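Local coordinates for protein tryptophan halogenase (Shewanella frigidimarina, PDB 2PYX) that probably acts as a flavin-dependent monooxygenase of the tryptophan halogenase family, binding FAD and presumably halogenating an indole or related aromatic substrate, at residues T55-W63 / W285-V295; A138-V146 / F494-L504. All blocks are in the same frame, centred on the assembly; numbering follows the deposited sequence. Where two conformers were deposited one is given.

Contact 1: T55-W63 / W285-V295; sequences TIGVGEGTW and WDIGLPTRKGV
Arg292 turns the edge of its guanidinium to the backbone of 55-63: its NH1 donates to Val58 O at 3.1 Å, with an N-H...O angle of 154°. The acceptor lies close to the guanidinium plane, whereas the donor stands above the carbonyl plane, 44° out of it. CG sits between the backbone N and the carbonyl carbon (chi1 56°), and from there the extended chain carries the guanidinium to Val58, one of its faces resting on Leu289 CD1. With an alanine here, Val58 O is likely to lose its charged donor, leaving it the weak bond from a water and the CA-H...O contact from Gly294 CA (3.2 Å). Val58 CG2 meets the edge of the Trp285 indole, 4.3 Å from CZ2. That ring's NE1 donates to the same water, which in turn donates to Gly59 O at 2.8 Å. Ile287 points its CD1 at this carbonyl, 3.6 Å from Gly59 O. At Gly59's backbone angles a side chain would press against the preceding carbonyl, and Ile287 CG2 would crowd it too. Strands 282-288 and 292-299 form an antiparallel beta hairpin, packed here against a glycine-rich segment beside the predicted FAD site and predicted active-site Lys89.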
ATOM      1  N   THR A  55       4.948  15.875  10.201  1.00 52.63           N
ATOM      2  CA  THR A  55       5.741  15.779   8.971  1.00 52.39           C
ATOM      3  C   THR A  55       4.813  15.825   7.753  1.00 50.64           C
ATOM      4  O   THR A  55       3.770  15.167   7.734  1.00 49.73           O
ATOM      5  CB  THR A  55       6.547  14.457   8.903  1.00 52.73           C
ATOM      6  OG1 THR A  55       7.370  14.323  10.069  1.00 55.42           O
ATOM      7  CG2 THR A  55       7.429  14.416   7.651  1.00 54.85           C
ATOM      8  N   ILE A  56       5.198  16.609   6.749  1.00 49.48           N
ATOM      9  CA  ILE A  56       4.416  16.732   5.522  1.00 47.16           C
ATOM     10  C   ILE A  56       4.913  15.715   4.488  1.00 43.53           C
ATOM     11  O   ILE A  56       6.103  15.409   4.432  1.00 44.30           O
ATOM     12  CB  ILE A  56       4.501  18.165   4.930  1.00 47.10           C
ATOM     13  N   GLY A  57       3.991  15.187   3.690  1.00 38.33           N
ATOM     14  CA  GLY A  57       4.314  14.255   2.609  1.00 34.23           C
ATOM     15  C   GLY A  57       4.055  14.934   1.281  1.00 32.88           C
ATOM     16  O   GLY A  57       3.662  16.112   1.254  1.00 32.75           O
ATOM     17  N   VAL A  58       4.268  14.195   0.190  1.00 27.08           N
ATOM     18  CA  VAL A  58       4.111  14.710  -1.184  1.00 28.09           C
ATOM     19  C   VAL A  58       3.214  13.827  -2.067  1.00 24.74           C
ATOM     20  O   VAL A  58       3.246  13.942  -3.288  1.00 26.06           O
ATOM     21  CB  VAL A  58       5.486  14.929  -1.883  1.00 28.11           C
ATOM     22  CG1 VAL A  58       6.318  15.923  -1.082  1.00 32.07           C
ATOM     23  CG2 VAL A  58       6.284  13.613  -2.073  1.00 30.76           C
ATOM     24  N   GLY A  59       2.384  12.985  -1.453  1.00 20.28           N
ATOM     25  CA  GLY A  59       1.434  12.146  -2.181  1.00 16.62           C
ATOM     26  C   GLY A  59       1.734  10.686  -1.857  1.00 14.55           C
ATOM     27  O   GLY A  59       2.899  10.302  -1.741  1.00 16.39           O
ATOM     28  N   GLU A  60       0.667   9.888  -1.753  1.00 13.00           N
ATOM     29  CA  GLU A  60       0.759   8.503  -1.354  1.00 14.80           C
ATOM     30  C   GLU A  60      -0.211   7.690  -2.183  1.00 12.49           C
ATOM     31  O   GLU A  60      -1.233   8.228  -2.621  1.00 14.03           O
ATOM     32  CB  GLU A  60       0.382   8.370   0.120  1.00 16.66           C
ATOM     33  CG  GLU A  60       0.734   7.030   0.683  1.00 25.04           C
ATOM     34  CD  GLU A  60       0.727   7.003   2.204  1.00 30.58           C
ATOM     35  OE1 GLU A  60       0.452   8.056   2.799  1.00 22.26           O
ATOM     36  OE2 GLU A  60       1.016   5.929   2.788  1.00 23.01           O
ATOM     37  N   GLY A  61       0.144   6.432  -2.452  1.00 12.06           N
ATOM     38  CA  GLY A  61      -0.714   5.502  -3.157  1.00 11.95           C
ATOM     39  C   GLY A  61      -1.414   4.497  -2.247  1.00 12.12           C
ATOM     40  O   GLY A  61      -0.962   4.167  -1.135  1.00 11.67           O
ATOM     41  N   THR A  62      -2.507   3.954  -2.776  1.00 11.91           N
ATOM     42  CA  THR A  62      -3.288   2.918  -2.105  1.00 12.03           C
ATOM     43  C   THR A  62      -3.476   1.710  -2.989  1.00 13.53           C
ATOM     44  O   THR A  62      -3.116   1.705  -4.162  1.00 14.04           O
ATOM     45  CB  THR A  62      -4.680   3.413  -1.677  1.00 12.63           C
ATOM     46  OG1 THR A  62      -5.624   3.256  -2.736  1.00 11.79           O
ATOM     47  CG2 THR A  62      -4.658   4.827  -1.252  1.00 14.03           C
ATOM     48  N   TRP A  63      -4.039   0.676  -2.378  1.00 11.59           N
ATOM     49  CA  TRP A  63      -4.485  -0.526  -3.082  0.50 10.57           C
ATOM     50  C   TRP A  63      -6.006  -0.375  -3.280  1.00 10.23           C
ATOM     51  O   TRP A  63      -6.634   0.526  -2.723  1.00 10.13           O
ATOM     52  CB  TRP A  63      -4.065  -1.837  -2.334  0.50 11.46           C
ATOM     53  CG  TRP A  63      -2.631  -2.227  -2.650  0.50  9.44           C
ATOM     54  CD1 TRP A  63      -1.500  -1.568  -2.247  0.50 11.56           C
ATOM     55  CD2 TRP A  63      -2.181  -3.314  -3.481  0.50  9.89           C
ATOM     56  NE1 TRP A  63      -0.385  -2.187  -2.759  0.50  6.97           N
ATOM     57  CE2 TRP A  63      -0.771  -3.261  -3.513  0.50  9.00           C
ATOM     58  CE3 TRP A  63      -2.825  -4.333  -4.182  0.50 10.81           C
ATOM     59  CZ2 TRP A  63      -0.011  -4.152  -4.260  0.50 14.06           C
ATOM     60  CZ3 TRP A  63      -2.071  -5.232  -4.880  0.50 10.59           C
ATOM     61  CH2 TRP A  63      -0.690  -5.150  -4.917  0.50 12.45           C
ATOM     62  N   TRP A 285      10.115   7.100  -7.325  1.00 10.87           N
ATOM     63  CA  TRP A 285       8.654   7.036  -7.423  1.00 10.46           C
ATOM     64  C   TRP A 285       8.141   8.324  -8.044  1.00 13.01           C
ATOM     65  O   TRP A 285       8.789   9.379  -7.959  1.00 12.59           O
ATOM     66  CB  TRP A 285       7.974   6.797  -6.089  1.00 12.71           C
ATOM     67  CG  TRP A 285       7.810   7.987  -5.201  1.00 13.42           C
ATOM     68  CD1 TRP A 285       6.946   9.034  -5.358  1.00 13.81           C
ATOM     69  CD2 TRP A 285       8.475   8.207  -3.953  1.00 15.31           C
ATOM     70  NE1 TRP A 285       7.032   9.889  -4.280  1.00 13.88           N
ATOM     71  CE2 TRP A 285       7.978   9.399  -3.410  1.00 17.38           C
ATOM     72  CE3 TRP A 285       9.456   7.495  -3.238  1.00 14.87           C
ATOM     73  CZ2 TRP A 285       8.428   9.898  -2.183  1.00 16.42           C
ATOM     74  CZ3 TRP A 285       9.907   8.002  -2.045  1.00 15.01           C
ATOM     75  CH2 TRP A 285       9.401   9.196  -1.532  1.00 17.09           C
ATOM     76  N   ASP A 286       6.983   8.222  -8.694  1.00 11.38           N
ATOM     77  CA  ASP A 286       6.406   9.381  -9.362  1.00 11.90           C
ATOM     78  C   ASP A 286       4.902   9.147  -9.265  1.00 11.07           C
ATOM     79  O   ASP A 286       4.387   8.225  -9.891  1.00 12.81           O
ATOM     80  CB  ASP A 286       6.950   9.492 -10.787  1.00 13.13           C
ATOM     81  CG  ASP A 286       6.550  10.795 -11.479  1.00 16.33           C
ATOM     82  OD1 ASP A 286       5.428  11.294 -11.217  1.00 16.31           O
ATOM     83  OD2 ASP A 286       7.354  11.257 -12.332  1.00 18.97           O
ATOM     84  N   ILE A 287       4.238   9.943  -8.435  1.00 12.10           N
ATOM     85  CA  ILE A 287       2.803   9.794  -8.095  1.00 14.12           C
ATOM     86  C   ILE A 287       2.107  11.032  -8.648  1.00 15.84           C
ATOM     87  O   ILE A 287       2.387  12.147  -8.208  1.00 14.93           O
ATOM     88  CB  ILE A 287       2.612   9.708  -6.563  1.00 13.98           C
ATOM     89  CG1 ILE A 287       2.999   8.292  -6.091  1.00 18.73           C
ATOM     90  CG2 ILE A 287       1.180   9.993  -6.130  1.00 18.05           C
ATOM     91  CD1 ILE A 287       3.041   8.123  -4.604  1.00 23.88           C
ATOM     92  N   GLY A 288       1.166  10.822  -9.557  1.00 16.84           N
ATOM     93  CA  GLY A 288       0.441  11.917 -10.208  1.00 17.60           C
ATOM     94  C   GLY A 288      -0.867  12.220  -9.499  1.00 17.15           C
ATOM     95  O   GLY A 288      -1.769  11.360  -9.430  1.00 17.12           O
ATOM     96  N   LEU A 289      -0.941  13.425  -8.918  1.00 17.24           N
ATOM     97  CA  LEU A 289      -2.175  14.003  -8.358  1.00 16.88           C
ATOM     98  C   LEU A 289      -2.724  14.998  -9.397  1.00 17.40           C
ATOM     99  O   LEU A 289      -2.075  15.279 -10.380  1.00 17.52           O
ATOM    100  CB  LEU A 289      -1.933  14.723  -7.015  1.00 18.35           C
ATOM    101  CG  LEU A 289      -1.223  13.922  -5.909  1.00 20.44           C
ATOM    102  CD1 LEU A 289      -1.056  14.765  -4.668  1.00 21.75           C
ATOM    103  CD2 LEU A 289      -1.954  12.661  -5.557  1.00 20.18           C
ATOM    104  N   PRO A 290      -3.959  15.451  -9.209  1.00 19.90           N
ATOM    105  CA  PRO A 290      -4.479  16.403 -10.188  1.00 20.94           C
ATOM    106  C   PRO A 290      -3.674  17.700 -10.282  1.00 23.07           C
ATOM    107  O   PRO A 290      -3.525  18.223 -11.369  1.00 24.82           O
ATOM    108  CB  PRO A 290      -5.890  16.687  -9.671  1.00 21.83           C
ATOM    109  CG  PRO A 290      -6.252  15.515  -8.844  1.00 25.03           C
ATOM    110  CD  PRO A 290      -4.962  15.077  -8.202  1.00 22.00           C
ATOM    111  N   THR A 291      -3.185  18.189  -9.143  1.00 26.00           N
ATOM    112  CA  THR A 291      -2.555  19.504  -9.041  1.00 28.04           C
ATOM    113  C   THR A 291      -1.038  19.462  -9.293  1.00 28.01           C
ATOM    114  O   THR A 291      -0.441  20.465  -9.646  1.00 28.86           O
ATOM    115  CB  THR A 291      -2.832  20.125  -7.650  1.00 28.36           C
ATOM    116  OG1 THR A 291      -2.403  19.226  -6.611  1.00 33.00           O
ATOM    117  CG2 THR A 291      -4.340  20.374  -7.458  1.00 30.14           C
ATOM    118  N   ARG A 292      -0.417  18.297  -9.115  1.00 22.31           N
ATOM    119  CA  ARG A 292       1.045  18.203  -9.170  1.00 20.51           C
ATOM    120  C   ARG A 292       1.445  16.749  -9.033  1.00 19.91           C
ATOM    121  O   ARG A 292       0.583  15.918  -8.828  1.00 18.93           O
ATOM    122  CB  ARG A 292       1.666  18.941  -8.001  1.00 22.92           C
ATOM    123  CG  ARG A 292       1.145  18.458  -6.663  1.00 26.65           C
ATOM    124  CD  ARG A 292       1.744  19.207  -5.501  1.00 37.15           C
ATOM    125  NE  ARG A 292       1.406  18.566  -4.232  1.00 36.99           N
ATOM    126  CZ  ARG A 292       1.964  17.445  -3.759  1.00 43.80           C
ATOM    127  NH1 ARG A 292       2.914  16.803  -4.436  1.00 42.48           N
ATOM    128  NH2 ARG A 292       1.560  16.955  -2.594  1.00 44.30           N
ATOM    129  N   LYS A 293       2.741  16.485  -9.128  1.00 19.35           N
ATOM    130  CA  LYS A 293       3.295  15.145  -8.870  1.00 19.93           C
ATOM    131  C   LYS A 293       4.114  15.140  -7.579  1.00 20.70           C
ATOM    132  O   LYS A 293       4.661  16.161  -7.149  1.00 23.42           O
ATOM    133  CB  LYS A 293       4.184  14.694 -10.020  1.00 19.02           C
ATOM    134  CG  LYS A 293       3.434  14.457 -11.324  1.00 22.65           C
ATOM    135  CD  LYS A 293       4.348  14.260 -12.507  1.00 24.96           C
ATOM    136  CE  LYS A 293       4.835  15.602 -13.055  1.00 32.21           C
ATOM    137  NZ  LYS A 293       5.822  15.447 -14.164  1.00 32.24           N
ATOM    138  N   GLY A 294       4.163  13.976  -6.945  1.00 16.29           N
ATOM    139  CA  GLY A 294       5.091  13.717  -5.841  1.00 16.50           C
ATOM    140  C   GLY A 294       6.138  12.776  -6.358  1.00 15.41           C
ATOM    141  O   GLY A 294       5.796  11.765  -6.983  1.00 15.33           O
ATOM    142  N   VAL A 295       7.408  13.121  -6.138  1.00 13.71           N
ATOM    143  CA  VAL A 295       8.541  12.354  -6.671  1.00 14.24           C
ATOM    144  C   VAL A 295       9.524  12.086  -5.527  1.00 12.90           C
ATOM    145  O   VAL A 295       9.737  12.941  -4.682  1.00 12.85           O
ATOM    146  CB  VAL A 295       9.246  13.099  -7.842  1.00 14.23           C
ATOM    147  CG1 VAL A 295      10.471  12.364  -8.320  1.00 14.76           C
ATOM    148  CG2 VAL A 295       8.296  13.263  -9.003  1.00 15.34           C
TER
HETATM  149  O   HOH W   1       4.707  11.431  -3.514  1.00 35.52           O

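Contact 2: A138-V146 / F494-L504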
ATOM      1  N   ALA A 138       1.102  -9.278 -19.170  1.00 10.48           N
ATOM      2  CA  ALA A 138       0.040  -8.339 -18.810  1.00 11.63           C
ATOM      3  C   ALA A 138      -0.882  -8.025 -19.991  1.00 12.35           C
ATOM      4  O   ALA A 138      -2.105  -8.008 -19.836  1.00 13.64           O
ATOM      5  CB  ALA A 138       0.590  -7.064 -18.239  1.00 11.49           C
ATOM      6  N   GLU A 139      -0.305  -7.829 -21.169  1.00 12.11           N
ATOM      7  CA  GLU A 139      -1.202  -7.639 -22.325  1.00 15.15           C
ATOM      8  C   GLU A 139      -2.085  -8.859 -22.594  1.00 14.64           C
ATOM      9  O   GLU A 139      -3.254  -8.695 -22.991  1.00 14.66           O
ATOM     10  CB  GLU A 139      -0.411  -7.283 -23.564  1.00 16.40           C
ATOM     11  CG  GLU A 139      -1.352  -6.928 -24.737  1.00 21.30           C
ATOM     12  CD  GLU A 139      -0.644  -6.415 -25.974  1.00 29.17           C
ATOM     13  OE1 GLU A 139       0.501  -5.923 -25.880  1.00 23.01           O
ATOM     14  OE2 GLU A 139      -1.252  -6.517 -27.061  1.00 37.80           O
ATOM     15  N   ALA A 140      -1.531 -10.062 -22.408  1.00 12.64           N
ATOM     16  CA  ALA A 140      -2.250 -11.285 -22.707  1.00 14.73           C
ATOM     17  C   ALA A 140      -3.432 -11.515 -21.780  1.00 15.13           C
ATOM     18  O   ALA A 140      -4.428 -12.123 -22.200  1.00 15.19           O
ATOM     19  CB  ALA A 140      -1.319 -12.482 -22.669  1.00 15.41           C
ATOM     20  N   VAL A 141      -3.355 -11.065 -20.515  1.00 13.00           N
ATOM     21  CA  VAL A 141      -4.324 -11.483 -19.500  1.00 12.79           C
ATOM     22  C   VAL A 141      -5.137 -10.362 -18.892  1.00 14.37           C
ATOM     23  O   VAL A 141      -6.042 -10.610 -18.116  1.00 13.77           O
ATOM     24  CB  VAL A 141      -3.687 -12.293 -18.335  1.00 12.33           C
ATOM     25  CG1 VAL A 141      -2.901 -13.479 -18.849  1.00 16.41           C
ATOM     26  CG2 VAL A 141      -2.811 -11.403 -17.480  1.00 13.44           C
ATOM     27  N   CYS A 142      -4.824  -9.115 -19.210  1.00 14.27           N
ATOM     28  CA  CYS A 142      -5.622  -8.034 -18.663  0.50 14.14           C
ATOM     29  C   CYS A 142      -5.729  -6.919 -19.674  1.00 15.82           C
ATOM     30  O   CYS A 142      -5.075  -6.934 -20.708  1.00 17.03           O
ATOM     31  CB  CYS A 142      -5.072  -7.516 -17.312  0.50 12.10           C
ATOM     32  SG  CYS A 142      -3.652  -6.350 -17.439  0.50  9.51           S
ATOM     33  N   SER A 143      -6.653  -6.005 -19.414  1.00 14.79           N
ATOM     34  CA  SER A 143      -6.837  -4.862 -20.316  1.00 13.06           C
ATOM     35  C   SER A 143      -6.066  -3.637 -19.844  1.00 15.53           C
ATOM     36  O   SER A 143      -5.825  -2.710 -20.606  1.00 14.82           O
ATOM     37  CB  SER A 143      -8.331  -4.522 -20.483  1.00 16.33           C
ATOM     38  OG  SER A 143      -8.912  -4.128 -19.256  1.00 18.81           O
ATOM     39  N   GLN A 144      -5.628  -3.624 -18.585  1.00 17.25           N
ATOM     40  CA  GLN A 144      -5.019  -2.413 -18.023  1.00 16.98           C
ATOM     41  C   GLN A 144      -3.692  -2.019 -18.610  1.00 18.68           C
ATOM     42  O   GLN A 144      -3.303  -0.853 -18.561  1.00 19.85           O
ATOM     43  CB  GLN A 144      -4.851  -2.563 -16.505  1.00 17.51           C
ATOM     44  CG  GLN A 144      -6.078  -2.171 -15.795  1.00 16.99           C
ATOM     45  CD  GLN A 144      -6.010  -2.286 -14.279  1.00 14.84           C
ATOM     46  OE1 GLN A 144      -5.388  -3.193 -13.766  1.00 14.41           O
ATOM     47  NE2 GLN A 144      -6.731  -1.400 -13.573  1.00 13.31           N
ATOM     48  N   GLN A 145      -2.935  -2.970 -19.135  1.00 18.87           N
ATOM     49  CA  GLN A 145      -1.644  -2.611 -19.728  1.00 19.58           C
ATOM     50  C   GLN A 145      -1.884  -1.626 -20.860  1.00 19.61           C
ATOM     51  O   GLN A 145      -1.367  -0.509 -20.840  1.00 22.74           O
ATOM     52  CB  GLN A 145      -0.857  -3.830 -20.207  1.00 20.44           C
ATOM     53  CG  GLN A 145       0.456  -3.562 -20.953  1.00 25.61           C
ATOM     54  CD  GLN A 145       1.450  -2.694 -20.155  1.00 27.78           C
ATOM     55  OE1 GLN A 145       1.088  -1.643 -19.612  1.00 38.15           O
ATOM     56  NE2 GLN A 145       2.689  -3.135 -20.082  1.00 40.49           N
ATOM     57  N   VAL A 146      -2.747  -2.022 -21.790  1.00 19.11           N
ATOM     58  CA  VAL A 146      -3.084  -1.189 -22.935  1.00 17.66           C
ATOM     59  C   VAL A 146      -3.789   0.102 -22.503  1.00 15.98           C
ATOM     60  O   VAL A 146      -3.438   1.171 -22.982  1.00 17.37           O
ATOM     61  CB  VAL A 146      -3.936  -1.988 -23.961  1.00 18.34           C
ATOM     62  CG1 VAL A 146      -4.492  -1.057 -25.012  1.00 20.57           C
ATOM     63  CG2 VAL A 146      -3.091  -3.096 -24.595  1.00 21.81           C
ATOM     64  N   PHE A 494      -8.186 -15.739 -23.675  1.00 18.92           N
ATOM     65  CA  PHE A 494      -7.264 -14.782 -24.289  1.00 18.77           C
ATOM     66  C   PHE A 494      -7.991 -13.901 -25.316  1.00 20.58           C
ATOM     67  O   PHE A 494      -7.804 -12.685 -25.368  1.00 20.23           O
ATOM     68  CB  PHE A 494      -6.073 -15.442 -24.994  1.00 18.71           C
ATOM     69  CG  PHE A 494      -5.041 -16.066 -24.068  1.00 20.99           C
ATOM     70  CD1 PHE A 494      -4.465 -15.343 -23.030  1.00 17.47           C
ATOM     71  CD2 PHE A 494      -4.591 -17.361 -24.288  1.00 23.36           C
ATOM     72  CE1 PHE A 494      -3.497 -15.922 -22.198  1.00 17.57           C
ATOM     73  CE2 PHE A 494      -3.619 -17.934 -23.453  1.00 20.76           C
ATOM     74  CZ  PHE A 494      -3.065 -17.191 -22.420  1.00 19.23           C
ATOM     75  N   ASN A 495      -8.797 -14.544 -26.159  1.00 21.94           N
ATOM     76  CA  ASN A 495      -9.600 -13.809 -27.138  1.00 20.98           C
ATOM     77  C   ASN A 495     -10.541 -12.815 -26.487  1.00 19.29           C
ATOM     78  O   ASN A 495     -10.641 -11.665 -26.945  1.00 20.49           O
ATOM     79  CB  ASN A 495     -10.446 -14.785 -27.958  1.00 21.34           C
ATOM     80  CG  ASN A 495      -9.634 -15.647 -28.875  1.00 25.25           C
ATOM     81  OD1 ASN A 495     -10.176 -16.590 -29.458  1.00 36.61           O
ATOM     82  ND2 ASN A 495      -8.360 -15.345 -29.035  1.00 28.45           N
ATOM     83  N   ASP A 496     -11.218 -13.250 -25.434  1.00 19.63           N
ATOM     84  CA  ASP A 496     -12.195 -12.424 -24.719  1.00 20.04           C
ATOM     85  C   ASP A 496     -11.514 -11.220 -24.087  1.00 19.77           C
ATOM     86  O   ASP A 496     -12.054 -10.110 -24.073  1.00 21.29           O
ATOM     87  CB  ASP A 496     -12.940 -13.217 -23.649  1.00 19.52           C
ATOM     88  CG  ASP A 496     -13.876 -14.296 -24.233  1.00 27.10           C
ATOM     89  OD1 ASP A 496     -14.109 -14.290 -25.469  1.00 35.39           O
ATOM     90  OD2 ASP A 496     -14.370 -15.134 -23.442  1.00 35.99           O
ATOM     91  N   ASN A 497     -10.326 -11.441 -23.540  1.00 18.28           N
ATOM     92  CA  ASN A 497      -9.562 -10.329 -22.968  1.00 17.16           C
ATOM     93  C   ASN A 497      -9.202  -9.308 -24.033  1.00 18.08           C
ATOM     94  O   ASN A 497      -9.294  -8.086 -23.806  1.00 18.18           O
ATOM     95  CB  ASN A 497      -8.282 -10.830 -22.281  1.00 16.88           C
ATOM     96  CG  ASN A 497      -7.481  -9.695 -21.689  1.00 13.57           C
ATOM     97  OD1 ASN A 497      -7.914  -9.084 -20.715  1.00 17.67           O
ATOM     98  ND2 ASN A 497      -6.338  -9.386 -22.292  1.00 15.77           N
ATOM     99  N   GLN A 498      -8.798  -9.803 -25.205  1.00 19.02           N
ATOM    100  CA  GLN A 498      -8.447  -8.953 -26.311  1.00 19.35           C
ATOM    101  C   GLN A 498      -9.653  -8.112 -26.730  1.00 19.76           C
ATOM    102  O   GLN A 498      -9.544  -6.905 -26.925  1.00 18.68           O
ATOM    103  CB  GLN A 498      -7.926  -9.776 -27.495  1.00 21.74           C
ATOM    104  CG  GLN A 498      -7.306  -8.949 -28.595  1.00 27.77           C
ATOM    105  CD  GLN A 498      -6.625  -9.794 -29.676  1.00 30.13           C
ATOM    106  OE1 GLN A 498      -6.446 -11.014 -29.521  1.00 51.19           O
ATOM    107  NE2 GLN A 498      -6.223  -9.145 -30.767  1.00 44.68           N
ATOM    108  N   GLN A 499     -10.809  -8.740 -26.811  1.00 19.10           N
ATOM    109  CA  GLN A 499     -12.018  -8.015 -27.227  1.00 19.35           C
ATOM    110  C   GLN A 499     -12.457  -6.965 -26.198  1.00 19.29           C
ATOM    111  O   GLN A 499     -12.828  -5.853 -26.561  1.00 18.88           O
ATOM    112  CB  GLN A 499     -13.157  -8.997 -27.487  1.00 21.29           C
ATOM    113  CG  GLN A 499     -12.894  -9.918 -28.677  1.00 28.62           C
ATOM    114  CD  GLN A 499     -13.776 -11.159 -28.653  1.00 39.23           C
ATOM    115  OE1 GLN A 499     -14.899 -11.125 -28.138  1.00 45.33           O
ATOM    116  NE2 GLN A 499     -13.265 -12.268 -29.199  1.00 45.12           N
ATOM    117  N   ARG A 500     -12.375  -7.319 -24.921  1.00 17.88           N
ATOM    118  CA  ARG A 500     -12.700  -6.391 -23.847  1.00 17.88           C
ATOM    119  C   ARG A 500     -11.758  -5.199 -23.822  1.00 17.64           C
ATOM    120  O   ARG A 500     -12.186  -4.072 -23.596  1.00 17.42           O
ATOM    121  CB  ARG A 500     -12.652  -7.107 -22.500  1.00 19.11           C
ATOM    122  CG  ARG A 500     -13.040  -6.251 -21.346  1.00 23.73           C
ATOM    123  CD  ARG A 500     -13.359  -7.120 -20.157  1.00 30.56           C
ATOM    124  NE  ARG A 500     -13.613  -6.311 -18.985  1.00 29.06           N
ATOM    125  CZ  ARG A 500     -12.657  -5.752 -18.236  1.00 38.97           C
ATOM    126  NH1 ARG A 500     -11.359  -5.923 -18.522  1.00 34.31           N
ATOM    127  NH2 ARG A 500     -13.000  -5.015 -17.196  1.00 36.06           N
ATOM    128  N   THR A 501     -10.462  -5.456 -23.985  1.00 16.32           N
ATOM    129  CA  THR A 501      -9.466  -4.408 -24.065  1.00 16.03           C
ATOM    130  C   THR A 501      -9.818  -3.419 -25.180  1.00 16.81           C
ATOM    131  O   THR A 501      -9.812  -2.194 -24.991  1.00 16.41           O
ATOM    132  CB  THR A 501      -8.059  -4.998 -24.310  1.00 18.07           C
ATOM    133  OG1 THR A 501      -7.748  -5.924 -23.256  1.00 16.33           O
ATOM    134  CG2 THR A 501      -7.020  -3.911 -24.378  1.00 19.07           C
ATOM    135  N   GLN A 502     -10.138  -3.963 -26.349  1.00 18.70           N
ATOM    136  CA  GLN A 502     -10.454  -3.114 -27.483  1.00 19.93           C
ATOM    137  C   GLN A 502     -11.689  -2.269 -27.175  1.00 19.60           C
ATOM    138  O   GLN A 502     -11.692  -1.068 -27.460  1.00 20.07           O
ATOM    139  CB  GLN A 502     -10.635  -3.965 -28.743  1.00 21.47           C
ATOM    140  CG  GLN A 502     -10.967  -3.163 -29.991  1.00 33.56           C
ATOM    141  CD  GLN A 502      -9.730  -2.612 -30.703  1.00 46.43           C
ATOM    142  OE1 GLN A 502      -8.693  -2.324 -30.085  1.00 47.23           O
ATOM    143  NE2 GLN A 502      -9.841  -2.466 -32.023  1.00 53.29           N
ATOM    144  N   ALA A 503     -12.716  -2.877 -26.586  1.00 18.30           N
ATOM    145  CA  ALA A 503     -13.964  -2.144 -26.328  1.00 16.48           C
ATOM    146  C   ALA A 503     -13.697  -1.023 -25.332  1.00 18.28           C
ATOM    147  O   ALA A 503     -14.064   0.129 -25.549  1.00 19.51           O
ATOM    148  CB  ALA A 503     -15.052  -3.064 -25.834  1.00 20.77           C
ATOM    149  N   LEU A 504     -13.006  -1.341 -24.239  1.00 16.11           N
ATOM    150  CA  LEU A 504     -12.727  -0.329 -23.227  1.00 15.59           C
ATOM    151  C   LEU A 504     -11.833   0.773 -23.756  1.00 14.12           C
ATOM    152  O   LEU A 504     -11.970   1.935 -23.354  1.00 14.53           O
ATOM    153  CB  LEU A 504     -12.080  -0.969 -21.987  1.00 14.89           C
ATOM    154  CG  LEU A 504     -13.032  -1.817 -21.162  1.00 16.62           C
ATOM    155  CD1 LEU A 504     -12.274  -2.576 -20.093  1.00 20.24           C
ATOM    156  CD2 LEU A 504     -14.101  -0.984 -20.494  1.00 17.60           C
TER
HETATM  157  O   HOH W   2      -4.801  -6.602 -23.791  1.00 20.30           O
HETATM  158  O   HOH W   3      -5.506 -11.402 -24.505  1.00 19.10           O
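The Phe494 ring turns its edge to helix 137-141, with Ala140 O in the ring plane and 3.3 Å from Phe494 CD1. Val141 CG1 lies near the same plane, 4.2 Å from Phe494 CE1, the two side chains running side by side in the same direction. Around this ring, Tyr127 and Trp128 of helix 125-128 add further aromatic packing. The Arg500 guanidinium carries Leu504 CD1 over the centre of one face, 3.7 Å above the plane. Its NH1 comes obliquely to Ser143 OG, while Asn166 bonds both Ser143 OG and Arg500 NH2 and so bridges the two segments.

Between these groups, the Asn497 amide is inserted at the end of helix 137-141. With CG anti to the backbone N (chi1 180°), the amide extends across the interface, and ND2 donates to Cys142 O at 3.2 Å. The acceptor lies in the amide plane, yet the donor stands 64° out of the carbonyl plane, so the bond reaches the carbonyl from above. ND2 also donates to a water that bonds Ala140 O and Phe494 O, tying both backbones together.

One turn on, Thr501 OG1 donates to Asn497 O at 2.7 Å. The backbone N of Thr501 reaches that oxygen from the opposite face. In this rotamer CG2 of Thr501 meets Val146, 3.7 Å from Val146 CB, the side chains crossing at about a right angle. Thr501 OG1 itself touches Ser143 CB at 3.2 Å and accepts from a second water, which also donates to Glu139 O.

Phe494, Asn497, Thr501 and Leu504, spaced three or four residues apart, form one stripe of helix 484-507. Such spacing is characteristic of helix packing, here of the long helix 484-507 near the C terminus against the break between helices 137-141 and 144-149, away from the annotated sites.

How the contacts relate
From the N terminus the chain meets the four segments in the order 55-63, 138-146, 285-295 and 494-504. Contact 1 closes a loop of 221 residues when the hairpin strands 282-288 and 292-299 return to the segment 55-63. Contact 2 opens inside that loop, at 138-146, and closes only after 347 residues, when helix 484-507 arrives. The two loops therefore cross rather than nest. Their centres lie 28 Å apart, and about 10 Å separates their nearest atoms, so they do not touch. Contact 1 packs the hairpin of the nine-strand mixed sheet against residues leading into strand 60-61 of that same sheet, beside the predicted flavin site; contact 2 ties helix 484-507 to the short helices 137-141 and 144-149.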